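DegV family protein (Eubacterium eligens, PDB 3FDJ) is of unknown function but probably binds a fatty acid, as DegV proteins do. Local coordinates at residues Arg5-Ser10 against Leu69-Asp74; Glu77-Thr82 against Arg111-Lys116; Gln107-Val112 against Lys137-Ile142. One frame throughout, in Å; residues are numbered along the deposited sequence.

Strand 5-9 opens the chain and the first sheet. Interaction 1 closes a loop of 58 residues by bringing helix 65-72 back against this strand. The chain then enters strand 77-82, which pairs with strand 5-9. Interaction 2 closes the next loop, through helix 90-102, by laying strand 109-114 alongside strand 77-82. Interaction 3 starts where interaction 2 ends, since both use R111 and V112, and it ties strand 109-114 to the start of helix 139-150. The contacts follow in series, with this one overlap and no nesting. Together they join three neighbouring parallel strands, 5-9, 77-82 and 109-114, to helices on both faces of one sheet.

Interaction 1 (Arg5-Ser10 against Leu69-Asp74); sequences RLVADS and LEAFGD
R5 and V7, on strand 5-9, meet the last turn of helix 65-72 at A71 and F72. In R5, CG lies anti to the backbone N (chi1 174°), and CB and CG carry the chain toward the helix end. R5 CD is the first atom to touch, 3.4 Å from F72 O. The chain bends at chi3, and R5 NE passes 3.6 Å from F72 O and forms a salt bridge with D75. R5 CZ lies near A71 O, at 3.8 Å. At the tip, R5 NH1 donates to A71 O at 2.9 Å. This bond is bent, with 134° at the hydrogen, and the oxygen is tilted 32° from the guanidinium plane.

Further along the strand, at V7, the contact is apolar. V7 CG1 packs on A71 CB at 4.0 Å. V7 CG2 meets the edge of the F72 ring, 4.2 Å from F72 CD1, and the two side chains cross at about a right angle. Y101 packs edge-to-face with the F72 ring, and V25 lies against V7 and A71. The helix thus covers the sheet with its apolar side. Its C-terminal carbonyls face a positive charge, which would probably suit the negative end of the helix dipole.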
loop_
_atom_site.group_PDB
_atom_site.type_symbol
_atom_site.label_atom_id
_atom_site.label_comp_id
_atom_site.label_asym_id
_atom_site.label_seq_id
_atom_site.Cartn_x
_atom_site.Cartn_y
_atom_site.Cartn_z
ATOM N N ARG A 5 14.429 13.453 -3.610
ATOM C CA ARG A 5 14.255 12.442 -2.595
ATOM C C ARG A 5 12.809 11.973 -2.592
ATOM O O ARG A 5 11.880 12.797 -2.582
ATOM C CB ARG A 5 14.572 13.019 -1.227
ATOM C CG ARG A 5 14.279 12.098 -0.058
ATOM C CD ARG A 5 14.743 12.721 1.255
ATOM N NE ARG A 5 16.162 12.571 1.310
ATOM C CZ ARG A 5 16.826 11.666 2.027
ATOM N NH1 ARG A 5 16.224 10.846 2.886
ATOM N NH2 ARG A 5 18.127 11.630 1.911
ATOM N N LEU A 6 12.631 10.660 -2.564
ATOM C CA LEU A 6 11.328 10.038 -2.398
ATOM C C LEU A 6 11.161 9.492 -0.959
ATOM O O LEU A 6 12.061 8.861 -0.414
ATOM C CB LEU A 6 11.136 8.927 -3.449
ATOM C CG LEU A 6 11.272 9.349 -4.914
ATOM C CD1 LEU A 6 10.979 8.141 -5.868
ATOM C CD2 LEU A 6 10.412 10.557 -5.258
ATOM N N VAL A 7 10.010 9.760 -0.352
ATOM C CA VAL A 7 9.706 9.305 1.002
ATOM C C VAL A 7 8.325 8.664 0.976
ATOM O O VAL A 7 7.427 9.137 0.246
ATOM C CB VAL A 7 9.739 10.487 2.007
ATOM C CG1 VAL A 7 9.444 10.030 3.437
ATOM C CG2 VAL A 7 11.124 11.199 1.991
ATOM N N ALA A 8 8.140 7.588 1.738
ATOM C CA ALA A 8 6.810 6.990 1.851
ATOM C C ALA A 8 6.622 6.400 3.214
ATOM O O ALA A 8 7.579 5.990 3.853
ATOM C CB ALA A 8 6.614 5.907 0.782
ATOM N N ASP A 9 5.378 6.337 3.683
ATOM C CA ASP A 9 5.145 5.523 4.848
ATOM C C ASP A 9 5.290 4.024 4.537
ATOM O O ASP A 9 5.223 3.580 3.380
ATOM C CB ASP A 9 3.837 5.854 5.522
ATOM C CG ASP A 9 2.667 5.449 4.716
ATOM O OD1 ASP A 9 2.494 4.209 4.514
ATOM O OD2 ASP A 9 1.892 6.360 4.322
ATOM N N SER A 10 5.478 3.256 5.604
ATOM C CA SER A 10 5.804 1.832 5.503
ATOM C C SER A 10 4.662 0.965 4.945
ATOM O O SER A 10 4.879 -0.203 4.648
ATOM C CB SER A 10 6.251 1.309 6.877
ATOM O OG SER A 10 5.166 1.271 7.798
ATOM N N LEU A 69 10.469 14.139 9.776
ATOM C CA LEU A 69 11.558 15.109 9.610
ATOM C C LEU A 69 12.889 14.424 9.410
ATOM O O LEU A 69 13.668 14.838 8.559
ATOM C CB LEU A 69 11.620 16.080 10.795
ATOM C CG LEU A 69 10.426 17.036 10.891
ATOM C CD1 LEU A 69 10.543 17.886 12.180
ATOM C CD2 LEU A 69 10.344 17.952 9.655
ATOM N N GLU A 70 13.127 13.360 10.170
ATOM C CA GLU A 70 14.347 12.563 10.011
ATOM C C GLU A 70 14.422 12.035 8.575
ATOM O O GLU A 70 15.470 12.101 7.940
ATOM C CB GLU A 70 14.369 11.407 11.006
ATOM C CG GLU A 70 15.638 10.574 10.971
ATOM C CD GLU A 70 15.673 9.475 12.029
ATOM O OE1 GLU A 70 14.675 8.726 12.183
ATOM O OE2 GLU A 70 16.721 9.351 12.692
ATOM N N ALA A 71 13.299 11.568 8.046
ATOM C CA ALA A 71 13.278 10.976 6.707
ATOM C C ALA A 71 13.480 11.986 5.596
ATOM O O ALA A 71 13.970 11.640 4.524
ATOM C CB ALA A 71 11.977 10.219 6.474
ATOM N N PHE A 72 13.055 13.229 5.824
ATOM C CA PHE A 72 13.221 14.274 4.819
ATOM C C PHE A 72 14.692 14.636 4.698
ATOM O O PHE A 72 15.138 15.084 3.655
ATOM C CB PHE A 72 12.429 15.544 5.177
ATOM C CG PHE A 72 10.917 15.382 5.226
ATOM C CD1 PHE A 72 10.257 14.305 4.657
ATOM C CD2 PHE A 72 10.149 16.377 5.814
ATOM C CE1 PHE A 72 8.873 14.188 4.716
ATOM C CE2 PHE A 72 8.766 16.277 5.854
ATOM C CZ PHE A 72 8.126 15.164 5.312
ATOM N N GLY A 73 15.431 14.483 5.794
ATOM C CA GLY A 73 16.840 14.794 5.820
ATOM C C GLY A 73 17.049 16.278 5.629
ATOM O O GLY A 73 16.517 17.106 6.395
ATOM N N ASP A 74 17.816 16.635 4.613
ATOM C CA ASP A 74 18.006 18.048 4.305
ATOM C C ASP A 74 17.915 18.320 2.800
ATOM O O ASP A 74 18.485 19.276 2.269
ATOM C CB ASP A 74 19.300 18.571 4.936
ATOM C CG ASP A 74 20.517 18.223 4.150
ATOM O OD1 ASP A 74 20.566 17.096 3.605
ATOM O OD2 ASP A 74 21.421 19.098 4.067
#

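Interaction 2 (Glu77-Thr82 against Arg111-Lys116); sequences EIFVVT and RVIDSK
R111 lies against F79 through its aliphatic part, with R111 CB 3.6 Å from F79 CD1. The ring and guanidinium planes are 69° apart. The close packing lies at F79, V81 and I113, all buried, and at the CB and CG of R111. Four backbone hydrogen bonds join the strands from I78 to T82. I78 O accepts from R111 N, V80 N gives to R111 O, I113 N gives to V80 O at 2.7 Å, and T82 N gives to I113 O.

Next to F79 and R111, V81 CG2 touches I113 CD1 at 4.2 Å, on the face covered by helices 120-134 and 139-150. On the other face T82 CG2 packs on V112 CG1 at 3.8 Å, near Y91 of helix 90-102. The two parallel strands are the ends of a beta-alpha-beta unit with helix 90-102 as the crossover. Just past the pairing, T82 O is gripped twice by S115, from S115 N at 3.1 Å and from S115 OG at 2.7 Å.

Beyond CG the R111 chain bends at chi2 (66°) and leaves F79 for the partly exposed side, where polar bonds replace packing. R111 NE binds V112 O at 2.9 Å from above the carbonyl plane, and I113 CG1 covers the centre of one guanidinium face. R111 NH2 forms salt bridges with D143 and D147. The solvent side is the D114-K116 end, where K116 is exposed. D114 OD1 accepts from K116 N in an Asx turn and also binds A85 N.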
loop_
_atom_site.group_PDB
_atom_site.type_symbol
_atom_site.label_atom_id
_atom_site.label_comp_id
_atom_site.label_asym_id
_atom_site.label_seq_id
_atom_site.Cartn_x
_atom_site.Cartn_y
_atom_site.Cartn_z
ATOM N N GLU A 77 14.207 18.959 -2.699
ATOM C CA GLU A 77 13.086 18.523 -3.531
ATOM C C GLU A 77 12.646 17.138 -3.057
ATOM O O GLU A 77 13.388 16.164 -3.175
ATOM C CB GLU A 77 13.484 18.442 -5.024
ATOM C CG GLU A 77 13.796 19.770 -5.626
ATOM C CD GLU A 77 14.278 19.723 -7.077
ATOM O OE1 GLU A 77 15.189 18.937 -7.424
ATOM O OE2 GLU A 77 13.767 20.549 -7.853
ATOM N N ILE A 78 11.445 17.063 -2.503
ATOM C CA ILE A 78 10.949 15.854 -1.875
ATOM C C ILE A 78 9.529 15.556 -2.316
ATOM O O ILE A 78 8.667 16.454 -2.337
ATOM C CB ILE A 78 10.965 15.970 -0.328
ATOM C CG1 ILE A 78 12.358 16.368 0.197
ATOM C CG2 ILE A 78 10.459 14.651 0.361
ATOM C CD1 ILE A 78 12.414 16.568 1.717
ATOM N N PHE A 79 9.295 14.290 -2.667
ATOM C CA PHE A 79 7.955 13.771 -2.859
ATOM C C PHE A 79 7.706 12.779 -1.738
ATOM O O PHE A 79 8.548 11.914 -1.452
ATOM C CB PHE A 79 7.769 13.102 -4.236
ATOM C CG PHE A 79 7.733 14.067 -5.371
ATOM C CD1 PHE A 79 6.585 14.814 -5.641
ATOM C CD2 PHE A 79 8.843 14.259 -6.169
ATOM C CE1 PHE A 79 6.568 15.712 -6.693
ATOM C CE2 PHE A 79 8.837 15.192 -7.219
ATOM C CZ PHE A 79 7.705 15.922 -7.465
ATOM N N VAL A 80 6.547 12.916 -1.099
ATOM C CA VAL A 80 6.139 12.038 -0.007
ATOM C C VAL A 80 4.879 11.320 -0.416
ATOM O O VAL A 80 3.888 11.981 -0.758
ATOM C CB VAL A 80 5.863 12.838 1.279
ATOM C CG1 VAL A 80 5.624 11.874 2.451
ATOM C CG2 VAL A 80 7.027 13.804 1.607
ATOM N N VAL A 81 4.877 9.984 -0.390
ATOM C CA VAL A 81 3.663 9.222 -0.728
ATOM C C VAL A 81 3.080 8.627 0.546
ATOM O O VAL A 81 3.803 8.023 1.340
ATOM C CB VAL A 81 3.963 8.130 -1.767
ATOM C CG1 VAL A 81 2.670 7.353 -2.151
ATOM C CG2 VAL A 81 4.614 8.757 -3.023
ATOM N N THR A 82 1.792 8.846 0.775
ATOM C CA THR A 82 1.152 8.337 1.977
ATOM C C THR A 82 -0.003 7.396 1.657
ATOM O O THR A 82 -0.591 7.442 0.593
ATOM C CB THR A 82 0.604 9.449 2.927
ATOM O OG1 THR A 82 -0.593 10.025 2.395
ATOM C CG2 THR A 82 1.658 10.580 3.191
ATOM N N ARG A 111 6.142 17.901 -1.836
ATOM C CA ARG A 111 4.786 17.563 -2.267
ATOM C C ARG A 111 4.402 16.315 -1.523
ATOM O O ARG A 111 5.109 15.299 -1.616
ATOM C CB ARG A 111 4.720 17.321 -3.772
ATOM C CG ARG A 111 3.456 16.560 -4.221
ATOM C CD ARG A 111 2.163 17.365 -4.005
ATOM N NE ARG A 111 0.979 16.492 -4.057
ATOM C CZ ARG A 111 0.422 15.997 -5.170
ATOM N NH1 ARG A 111 -0.646 15.232 -5.068
ATOM N NH2 ARG A 111 0.894 16.276 -6.383
ATOM N N VAL A 112 3.310 16.396 -0.770
ATOM C CA VAL A 112 2.754 15.213 -0.112
ATOM C C VAL A 112 1.622 14.697 -1.002
ATOM O O VAL A 112 0.705 15.459 -1.339
ATOM C CB VAL A 112 2.257 15.495 1.296
ATOM C CG1 VAL A 112 1.743 14.200 1.931
ATOM C CG2 VAL A 112 3.353 16.140 2.191
ATOM N N ILE A 113 1.738 13.422 -1.382
ATOM C CA ILE A 113 0.781 12.732 -2.262
ATOM C C ILE A 113 -0.057 11.769 -1.436
ATOM O O ILE A 113 0.448 10.779 -0.902
ATOM C CB ILE A 113 1.476 11.944 -3.393
ATOM C CG1 ILE A 113 2.370 12.855 -4.224
ATOM C CG2 ILE A 113 0.414 11.234 -4.279
ATOM C CD1 ILE A 113 3.282 12.081 -5.166
ATOM N N ASP A 114 -1.343 12.087 -1.312
ATOM C CA ASP A 114 -2.318 11.146 -0.772
ATOM C C ASP A 114 -2.528 10.125 -1.878
ATOM O O ASP A 114 -3.080 10.449 -2.921
ATOM C CB ASP A 114 -3.628 11.865 -0.463
ATOM C CG ASP A 114 -4.767 10.912 -0.071
ATOM O OD1 ASP A 114 -4.519 9.715 0.138
ATOM O OD2 ASP A 114 -5.916 11.398 -0.002
ATOM N N SER A 115 -2.068 8.903 -1.661
ATOM C CA SER A 115 -2.192 7.862 -2.684
ATOM C C SER A 115 -3.618 7.435 -2.924
ATOM O O SER A 115 -3.868 6.777 -3.928
ATOM C CB SER A 115 -1.386 6.622 -2.318
ATOM O OG SER A 115 -1.927 5.949 -1.189
ATOM N N LYS A 116 -4.531 7.744 -1.989
ATOM C CA LYS A 116 -5.906 7.252 -2.045
ATOM C C LYS A 116 -5.935 5.712 -2.034
ATOM O O LYS A 116 -6.916 5.090 -2.425
ATOM C CB LYS A 116 -6.623 7.792 -3.275
ATOM C CG LYS A 116 -6.526 9.301 -3.473
ATOM C CD LYS A 116 -7.350 9.664 -4.708
ATOM C CE LYS A 116 -7.178 11.077 -5.170
ATOM N NZ LYS A 116 -8.157 11.335 -6.275
#

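Interaction 3 (Gln107-Val112 against Lys137-Ile142); sequences QAKVRV and KKFEEI
The first turn of helix 139-150 meets the start of strand 109-114 through F139, which points at K109, and E140, whose carboxylate reaches it. K109 CB sits over one face of the F139 ring in a CH-pi contact, 3.9 Å from the centroid and 17° off the ring normal. K109 CD continues past the same ring, 3.8 Å from F139 CD1. At the rim, R111 N lies in the ring plane, 4.0 Å from F139 CZ. F79 stacks on this ring too.

The K109 chain then bends at chi3 and chi4, and K109 NZ forms a salt bridge with E140 OE2 at 2.6 Å, on the syn lone pair of that oxygen. E140 OE1 has a weak bond to K138 NZ at 3.4 Å, so E140 sits between two lysines. An alanine at K109 would keep CB on the ring but would probably leave E140 OE2 without its lysine mate and open a gap beside F139 CD1.

K138 is the N-cap residue, and K138 N gives to E141 OE1 at 3.0 Å, which probably helps to fix the helix start. The whole belongs to an alpha/beta/alpha layered fold, helix 139-150 lying on one face of a sheet whose other face carries helices 65-72 and 90-102.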
loop_
_atom_site.group_PDB
_atom_site.type_symbol
_atom_site.label_atom_id
_atom_site.label_comp_id
_atom_site.label_asym_id
_atom_site.label_seq_id
_atom_site.Cartn_x
_atom_site.Cartn_y
_atom_site.Cartn_z
ATOM N N GLN A 107 14.699 26.888 0.729
ATOM C CA GLN A 107 14.627 26.624 -0.696
ATOM C C GLN A 107 13.840 25.338 -0.995
ATOM O O GLN A 107 13.722 24.960 -2.148
ATOM C CB GLN A 107 16.036 26.581 -1.285
ATOM C CG GLN A 107 16.612 27.960 -1.551
ATOM C CD GLN A 107 17.145 28.643 -0.317
ATOM O OE1 GLN A 107 18.018 28.098 0.377
ATOM N NE2 GLN A 107 16.654 29.865 -0.046
ATOM N N ALA A 108 13.250 24.713 0.022
ATOM C CA ALA A 108 12.693 23.374 -0.162
ATOM C C ALA A 108 11.359 23.415 -0.880
ATOM O O ALA A 108 10.565 24.337 -0.694
ATOM C CB ALA A 108 12.528 22.664 1.176
ATOM N N LYS A 109 11.126 22.384 -1.685
ATOM C CA LYS A 109 9.820 22.068 -2.246
ATOM C C LYS A 109 9.455 20.667 -1.815
ATOM O O LYS A 109 10.250 19.730 -2.013
ATOM C CB LYS A 109 9.894 22.085 -3.764
ATOM C CG LYS A 109 10.277 23.425 -4.317
ATOM C CD LYS A 109 10.134 23.475 -5.839
ATOM C CE LYS A 109 11.442 23.383 -6.573
ATOM N NZ LYS A 109 11.488 24.514 -7.575
ATOM N N VAL A 110 8.270 20.514 -1.232
ATOM C CA VAL A 110 7.814 19.242 -0.740
ATOM C C VAL A 110 6.395 19.017 -1.173
ATOM O O VAL A 110 5.526 19.853 -0.909
ATOM C CB VAL A 110 7.881 19.180 0.807
ATOM C CG1 VAL A 110 7.454 17.794 1.313
ATOM C CG2 VAL A 110 9.314 19.527 1.308
ATOM N N ARG A 111 6.142 17.901 -1.836
ATOM C CA ARG A 111 4.786 17.563 -2.267
ATOM C C ARG A 111 4.402 16.315 -1.523
ATOM O O ARG A 111 5.109 15.299 -1.616
ATOM C CB ARG A 111 4.720 17.321 -3.772
ATOM C CG ARG A 111 3.456 16.560 -4.221
ATOM C CD ARG A 111 2.163 17.365 -4.005
ATOM N NE ARG A 111 0.979 16.492 -4.057
ATOM C CZ ARG A 111 0.422 15.997 -5.170
ATOM N NH1 ARG A 111 -0.646 15.232 -5.068
ATOM N NH2 ARG A 111 0.894 16.276 -6.383
ATOM N N VAL A 112 3.310 16.396 -0.770
ATOM C CA VAL A 112 2.754 15.213 -0.112
ATOM C C VAL A 112 1.622 14.697 -1.002
ATOM O O VAL A 112 0.705 15.459 -1.339
ATOM C CB VAL A 112 2.257 15.495 1.296
ATOM C CG1 VAL A 112 1.743 14.200 1.931
ATOM C CG2 VAL A 112 3.353 16.140 2.191
ATOM N N LYS A 137 12.726 15.072 -15.773
ATOM C CA LYS A 137 11.636 16.003 -15.577
ATOM C C LYS A 137 11.900 16.856 -14.341
ATOM O O LYS A 137 12.523 16.403 -13.380
ATOM C CB LYS A 137 10.311 15.255 -15.517
ATOM C CG LYS A 137 9.894 14.783 -16.914
ATOM C CD LYS A 137 8.813 13.738 -16.907
ATOM C CE LYS A 137 8.281 13.552 -18.340
ATOM N NZ LYS A 137 9.258 12.912 -19.260
ATOM N N LYS A 138 11.452 18.109 -14.379
ATOM C CA LYS A 138 11.620 19.009 -13.243
ATOM C C LYS A 138 10.545 18.759 -12.192
ATOM O O LYS A 138 9.480 18.200 -12.494
ATOM C CB LYS A 138 11.570 20.467 -13.708
ATOM C CG LYS A 138 12.687 20.844 -14.677
ATOM C CD LYS A 138 12.238 21.933 -15.653
ATOM C CE LYS A 138 11.865 23.231 -14.945
ATOM N NZ LYS A 138 10.547 23.158 -14.198
ATOM N N PHE A 139 10.818 19.199 -10.967
ATOM C CA PHE A 139 9.912 19.000 -9.832
ATOM C C PHE A 139 8.473 19.413 -10.167
ATOM O O PHE A 139 7.532 18.642 -9.937
ATOM C CB PHE A 139 10.402 19.755 -8.595
ATOM C CG PHE A 139 9.547 19.548 -7.373
ATOM C CD1 PHE A 139 8.428 20.310 -7.169
ATOM C CD2 PHE A 139 9.870 18.572 -6.437
ATOM C CE1 PHE A 139 7.633 20.121 -6.036
ATOM C CE2 PHE A 139 9.083 18.372 -5.317
ATOM C CZ PHE A 139 7.960 19.154 -5.121
ATOM N N GLU A 140 8.316 20.602 -10.738
ATOM C CA GLU A 140 6.988 21.124 -11.034
ATOM C C GLU A 140 6.271 20.286 -12.103
ATOM O O GLU A 140 5.064 20.075 -12.012
ATOM C CB GLU A 140 7.066 22.585 -11.449
ATOM C CG GLU A 140 7.556 23.516 -10.328
ATOM C CD GLU A 140 9.060 23.481 -10.075
ATOM O OE1 GLU A 140 9.870 22.944 -10.913
ATOM O OE2 GLU A 140 9.419 23.997 -8.981
ATOM N N GLU A 141 7.013 19.759 -13.062
ATOM C CA GLU A 141 6.423 18.878 -14.074
ATOM C C GLU A 141 5.917 17.586 -13.453
ATOM O O GLU A 141 4.822 17.114 -13.777
ATOM C CB GLU A 141 7.429 18.573 -15.189
ATOM C CG GLU A 141 7.825 19.805 -15.987
ATOM C CD GLU A 141 8.966 19.604 -16.987
ATOM O OE1 GLU A 141 9.841 18.717 -16.786
ATOM O OE2 GLU A 141 9.012 20.392 -17.968
ATOM N N ILE A 142 6.730 17.020 -12.563
ATOM C CA ILE A 142 6.417 15.753 -11.927
ATOM C C ILE A 142 5.228 15.938 -10.986
ATOM O O ILE A 142 4.286 15.130 -10.972
ATOM C CB ILE A 142 7.628 15.202 -11.140
ATOM C CG1 ILE A 142 8.790 14.922 -12.081
ATOM C CG2 ILE A 142 7.220 13.947 -10.357
ATOM C CD1 ILE A 142 10.147 14.683 -11.357
#